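PDB 4OHF: cytosolic IMP-GMP specific 5'-nucleotidase from Legionella pneumophila subsp. pneumophila, which probably hydrolyses the 5'-phosphate of purine nucleotides such as IMP and GMP, using a bound magnesium ion, as other HAD-type cytosolic nucleotidases do. Local coordinates for residues D66-G71 against F132-G137; G88-S93 against S103-I108. All blocks are in the same frame, centred on the assembly; numbering follows the deposited sequence.

Contact 1: residues D66-G71 against F132-G137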
loop_
_atom_site.group_PDB
_atom_site.type_symbol
_atom_site.label_atom_id
_atom_site.label_comp_id
_atom_site.label_asym_id
_atom_site.label_seq_id
_atom_site.Cartn_x
_atom_site.Cartn_y
_atom_site.Cartn_z
ATOM N N ASP B 66 -37.627 2.631 -6.625
ATOM C CA ASP B 66 -37.472 3.115 -5.269
ATOM C C ASP B 66 -36.873 2.158 -4.243
ATOM O O ASP B 66 -36.697 2.549 -3.093
ATOM C CB ASP B 66 -38.807 3.641 -4.742
ATOM C CG ASP B 66 -39.309 4.837 -5.522
ATOM O OD1 ASP B 66 -38.542 5.816 -5.677
ATOM O OD2 ASP B 66 -40.476 4.803 -5.974
ATOM N N ASP B 67 -36.554 0.924 -4.627
ATOM C CA ASP B 67 -35.966 -0.018 -3.670
ATOM C C ASP B 67 -34.586 0.415 -3.198
ATOM O O ASP B 67 -34.075 -0.066 -2.176
ATOM C CB ASP B 67 -35.879 -1.429 -4.260
ATOM C CG ASP B 67 -37.208 -2.160 -4.213
ATOM O OD1 ASP B 67 -37.974 -1.906 -3.256
ATOM O OD2 ASP B 67 -37.477 -2.988 -5.121
ATOM N N ALA B 68 -33.975 1.320 -3.950
ATOM C CA ALA B 68 -32.665 1.836 -3.595
ATOM C C ALA B 68 -32.560 3.337 -3.898
ATOM O O ALA B 68 -33.414 3.925 -4.569
ATOM C CB ALA B 68 -31.574 1.063 -4.331
ATOM N N ILE B 69 -31.505 3.952 -3.383
ATOM C CA ILE B 69 -31.282 5.369 -3.575
ATOM C C ILE B 69 -29.827 5.603 -3.964
ATOM O O ILE B 69 -29.000 4.703 -3.823
ATOM C CB ILE B 69 -31.677 6.113 -2.287
ATOM C CG1 ILE B 69 -32.666 7.202 -2.656
ATOM C CG2 ILE B 69 -30.461 6.632 -1.520
ATOM C CD1 ILE B 69 -33.113 8.016 -1.477
ATOM N N ARG B 70 -29.504 6.790 -4.477
ATOM C CA ARG B 70 -28.128 7.062 -4.878
ATOM C C ARG B 70 -27.214 7.255 -3.672
ATOM O O ARG B 70 -27.660 7.708 -2.624
ATOM C CB ARG B 70 -28.078 8.300 -5.772
ATOM C CG ARG B 70 -26.670 8.665 -6.276
ATOM C CD ARG B 70 -26.724 9.851 -7.212
ATOM N NE ARG B 70 -25.433 10.163 -7.799
ATOM C CZ ARG B 70 -25.249 11.087 -8.740
ATOM N NH1 ARG B 70 -26.279 11.787 -9.202
ATOM N NH2 ARG B 70 -24.033 11.319 -9.220
ATOM N N GLY B 71 -25.941 6.891 -3.827
ATOM C CA GLY B 71 -24.968 7.063 -2.759
ATOM C C GLY B 71 -24.694 5.875 -1.851
ATOM O O GLY B 71 -23.775 5.921 -1.044
ATOM N N PHE B 132 -27.626 -1.565 -9.689
ATOM C CA PHE B 132 -26.705 -2.498 -9.063
ATOM C C PHE B 132 -27.210 -2.898 -7.681
ATOM O O PHE B 132 -27.281 -4.087 -7.363
ATOM C CB PHE B 132 -25.314 -1.872 -8.938
ATOM C CG PHE B 132 -24.209 -2.873 -8.683
ATOM C CD1 PHE B 132 -24.286 -3.769 -7.625
ATOM C CD2 PHE B 132 -23.082 -2.904 -9.499
ATOM C CE1 PHE B 132 -23.256 -4.685 -7.376
ATOM C CE2 PHE B 132 -22.045 -3.819 -9.261
ATOM C CZ PHE B 132 -22.137 -4.710 -8.195
ATOM N N CYS B 133 -27.558 -1.903 -6.867
ATOM C CA CYS B 133 -28.042 -2.144 -5.509
ATOM C C CYS B 133 -29.303 -2.985 -5.464
ATOM O O CYS B 133 -29.376 -3.952 -4.715
ATOM C CB CYS B 133 -28.291 -0.824 -4.782
ATOM S SG CYS B 133 -26.791 0.013 -4.238
ATOM N N ILE B 134 -30.297 -2.617 -6.259
ATOM C CA ILE B 134 -31.542 -3.371 -6.283
ATOM C C ILE B 134 -31.276 -4.825 -6.674
ATOM O O ILE B 134 -31.690 -5.755 -5.972
ATOM C CB ILE B 134 -32.539 -2.771 -7.272
ATOM C CG1 ILE B 134 -32.939 -1.366 -6.813
ATOM C CG2 ILE B 134 -33.748 -3.684 -7.387
ATOM C CD1 ILE B 134 -33.813 -0.627 -7.796
ATOM N N LEU B 135 -30.575 -5.020 -7.789
ATOM C CA LEU B 135 -30.265 -6.364 -8.238
ATOM C C LEU B 135 -29.478 -7.140 -7.179
ATOM O O LEU B 135 -29.882 -8.230 -6.784
ATOM C CB LEU B 135 -29.467 -6.326 -9.535
ATOM C CG LEU B 135 -29.139 -7.711 -10.112
ATOM C CD1 LEU B 135 -30.427 -8.466 -10.293
ATOM C CD2 LEU B 135 -28.405 -7.597 -11.437
ATOM N N TYR B 136 -28.362 -6.580 -6.714
ATOM C CA TYR B 136 -27.540 -7.249 -5.715
ATOM C C TYR B 136 -28.371 -7.625 -4.501
ATOM O O TYR B 136 -28.235 -8.714 -3.953
ATOM C CB TYR B 136 -26.390 -6.358 -5.271
ATOM C CG TYR B 136 -25.412 -7.060 -4.357
ATOM C CD1 TYR B 136 -24.584 -8.071 -4.836
ATOM C CD2 TYR B 136 -25.312 -6.713 -3.014
ATOM C CE1 TYR B 136 -23.673 -8.717 -4.004
ATOM C CE2 TYR B 136 -24.408 -7.352 -2.166
ATOM C CZ TYR B 136 -23.592 -8.353 -2.667
ATOM O OH TYR B 136 -22.712 -8.993 -1.826
ATOM N N GLY B 137 -29.237 -6.717 -4.082
ATOM C CA GLY B 137 -30.069 -7.006 -2.936
ATOM C C GLY B 137 -30.887 -8.261 -3.155
ATOM O O GLY B 137 -30.883 -9.165 -2.324
#
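Cys-133 meets the loop 66-71 through its CB, which lies 3.8 Å from the CB of Ala-68. With SG beside the backbone N (chi1 -75°), the sulfur stays farther from Ala-68, about 4.9 Å from Cys-133 SG to Ala-68 CB, and the methylene makes the contact. Ile-134 follows and is the more deeply engaged of the two. Its CB leaves the helix at a slant, but the CG1 branch turns back toward the loop. Ile-134 CG1 comes to 3.7 Å from Ala-68 CB. Ile-134 CG1 also lies 3.9 Å from Asp-67 CB, and Ile-134 CD1 carries on alongside that methylene at 4.2 Å. The Ala-68 methyl thus sits against two consecutive residues of one helix face. No hydrogen bond crosses between the segments. The contact joins helix 129-143 to the loop between helix 33-51 and strand 73-75, in a HAD-type nucleotidase, away from the magnesium and GMP sites. Ile-134 also packs on Tyr-41 of helix 33-51 and on Phe-63 of the loop. Asp-67 is held by polar partners outside the segments: its O accepts from Lys-405 NZ and Trp-406 NE1, and its OD1 takes a weak hydrogen bond from Asn-64 ND2.

Contact 2: residues G88-S93 against S103-I108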
loop_
_atom_site.group_PDB
_atom_site.type_symbol
_atom_site.label_atom_id
_atom_site.label_comp_id
_atom_site.label_asym_id
_atom_site.label_seq_id
_atom_site.Cartn_x
_atom_site.Cartn_y
_atom_site.Cartn_z
ATOM N N GLY B 88 -18.051 7.883 7.195
ATOM C CA GLY B 88 -18.176 6.442 7.134
ATOM C C GLY B 88 -18.971 5.806 8.257
ATOM O O GLY B 88 -18.837 4.612 8.483
ATOM N N ALA B 89 -19.788 6.583 8.963
ATOM C CA ALA B 89 -20.601 6.022 10.036
ATOM C C ALA B 89 -21.828 5.349 9.431
ATOM O O ALA B 89 -22.487 5.912 8.554
ATOM C CB ALA B 89 -21.025 7.110 11.005
ATOM N N ILE B 90 -22.132 4.141 9.893
ATOM C CA ILE B 90 -23.284 3.420 9.384
ATOM C C ILE B 90 -24.578 3.994 9.945
ATOM O O ILE B 90 -24.907 3.796 11.111
ATOM C CB ILE B 90 -23.204 1.920 9.725
ATOM C CG1 ILE B 90 -21.975 1.309 9.059
ATOM C CG2 ILE B 90 -24.467 1.205 9.244
ATOM C CD1 ILE B 90 -21.827 -0.165 9.293
ATOM N N ARG B 91 -25.297 4.719 9.098
ATOM C CA ARG B 91 -26.568 5.314 9.465
ATOM C C ARG B 91 -27.603 4.192 9.451
ATOM O O ARG B 91 -28.421 4.061 10.366
ATOM C CB ARG B 91 -26.933 6.405 8.455
ATOM C CG ARG B 91 -28.400 6.806 8.452
ATOM C CD ARG B 91 -28.844 7.333 9.796
ATOM N NE ARG B 91 -30.267 7.651 9.795
ATOM C CZ ARG B 91 -30.922 8.138 10.841
ATOM N NH1 ARG B 91 -30.286 8.368 11.982
ATOM N NH2 ARG B 91 -32.218 8.389 10.743
ATOM N N LEU B 92 -27.579 3.388 8.396
ATOM C CA LEU B 92 -28.488 2.258 8.307
ATOM C C LEU B 92 -28.003 1.217 7.306
ATOM O O LEU B 92 -27.251 1.528 6.388
ATOM C CB LEU B 92 -29.917 2.730 8.011
ATOM C CG LEU B 92 -30.253 3.615 6.825
ATOM C CD1 LEU B 92 -30.171 2.791 5.570
ATOM C CD2 LEU B 92 -31.663 4.167 6.993
ATOM N N SER B 93 -28.408 -0.029 7.519
ATOM C CA SER B 93 -27.977 -1.114 6.656
ATOM C C SER B 93 -29.022 -2.192 6.395
ATOM O O SER B 93 -29.962 -2.380 7.168
ATOM C CB SER B 93 -26.720 -1.763 7.243
ATOM O OG SER B 93 -26.966 -2.251 8.552
ATOM N N SER B 103 -28.872 -3.795 16.776
ATOM C CA SER B 103 -28.154 -4.817 17.525
ATOM C C SER B 103 -27.263 -5.670 16.638
ATOM O O SER B 103 -26.058 -5.769 16.867
ATOM C CB SER B 103 -29.142 -5.723 18.252
ATOM O OG SER B 103 -29.942 -4.969 19.137
ATOM N N ASP B 104 -27.865 -6.290 15.628
ATOM C CA ASP B 104 -27.119 -7.146 14.719
ATOM C C ASP B 104 -26.074 -6.384 13.922
ATOM O O ASP B 104 -25.086 -6.964 13.469
ATOM C CB ASP B 104 -28.075 -7.863 13.769
ATOM C CG ASP B 104 -28.979 -8.844 14.489
ATOM O OD1 ASP B 104 -29.736 -9.564 13.800
ATOM O OD2 ASP B 104 -28.935 -8.894 15.740
ATOM N N GLN B 105 -26.287 -5.085 13.751
ATOM C CA GLN B 105 -25.332 -4.272 13.011
ATOM C C GLN B 105 -24.027 -4.222 13.789
ATOM O O GLN B 105 -22.944 -4.424 13.228
ATOM C CB GLN B 105 -25.869 -2.856 12.807
ATOM C CG GLN B 105 -24.961 -1.978 11.967
ATOM C CD GLN B 105 -25.489 -0.567 11.818
ATOM O OE1 GLN B 105 -26.550 -0.340 11.218
ATOM N NE2 GLN B 105 -24.751 0.399 12.369
ATOM N N LYS B 106 -24.136 -3.960 15.089
ATOM C CA LYS B 106 -22.957 -3.897 15.939
ATOM C C LYS B 106 -22.265 -5.241 16.037
ATOM O O LYS B 106 -21.061 -5.306 16.265
ATOM C CB LYS B 106 -23.318 -3.386 17.330
ATOM C CG LYS B 106 -23.177 -1.872 17.449
ATOM C CD LYS B 106 -21.736 -1.427 17.123
ATOM C CE LYS B 106 -21.612 0.091 17.013
ATOM N NZ LYS B 106 -22.039 0.780 18.267
ATOM N N LYS B 107 -23.022 -6.314 15.852
ATOM C CA LYS B 107 -22.448 -7.651 15.895
ATOM C C LYS B 107 -21.557 -7.845 14.673
ATOM O O LYS B 107 -20.411 -8.288 14.793
ATOM C CB LYS B 107 -23.547 -8.716 15.879
ATOM C CG LYS B 107 -24.597 -8.564 16.971
ATOM C CD LYS B 107 -23.997 -8.651 18.369
ATOM C CE LYS B 107 -25.085 -8.567 19.425
ATOM N NZ LYS B 107 -26.109 -9.631 19.220
ATOM N N ILE B 108 -22.091 -7.490 13.503
ATOM C CA ILE B 108 -21.381 -7.632 12.236
ATOM C C ILE B 108 -20.176 -6.719 12.011
ATOM O O ILE B 108 -19.113 -7.187 11.597
ATOM C CB ILE B 108 -22.335 -7.430 11.032
ATOM C CG1 ILE B 108 -23.492 -8.423 11.107
ATOM C CG2 ILE B 108 -21.573 -7.617 9.717
ATOM C CD1 ILE B 108 -24.444 -8.356 9.913
#
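Gln-105 reaches from helix 102-109 to Ser-93 and Ile-90 on strand 90-95. The polar part is one weak hydrogen bond, from Ser-93 OG to Gln-105 OE1, at 3.3 Å. The hydroxyl comes from above the amide plane, on the side of the Ile-90 CG2 methyl, in keeping with a weak bond. The glutamine chain is extended, with CG anti to the backbone N (chi1 -176°) and chi2 -178°. This carries the amide well clear of the helix; the CA atoms of Ser-93 and Gln-105 are 7.6 Å apart.

The rest is van der Waals contact. Ile-90 and Gln-105 approach from opposite directions, and the CG2 methyl of Ile-90 lies over the face of the amide. Ile-90 also packs on Val-114, and Ser-93 on Leu-82 and Ile-100.

Helix 102-109, which follows the hairpin of strands 90-95 and 98-99, packs against strand 90-95 of the small antiparallel sheet. A classic beta bulge at Arg-91 and Leu-92, opposite Lys-83, lies between the two contact residues of the strand. With a single weak bond and a methyl against an amide, the glutamine is probably placed as much by shape as by polarity.

In the fold
From the N terminus, the chain passes helix 33-51 and enters the loop that holds 66-71. It then builds strands 73-75, 80-84 and 90-95 of the antiparallel sheet. Contact 2 closes a short local loop, with nine residues between 88-93 and 103-108, including strand 98-99. The chain goes on through strand 121-122 to helix 129-143, where contact 1 closes a wider loop of 60 residues. Contact 2 therefore lies wholly within the span of contact 1, and the two do not cross. Contact 1 ties the lead-in to the sheet to the helix that follows it. Contact 2 fastens helix 102-109 to the sheet. Their centres are about 18 Å apart, and they do not touch.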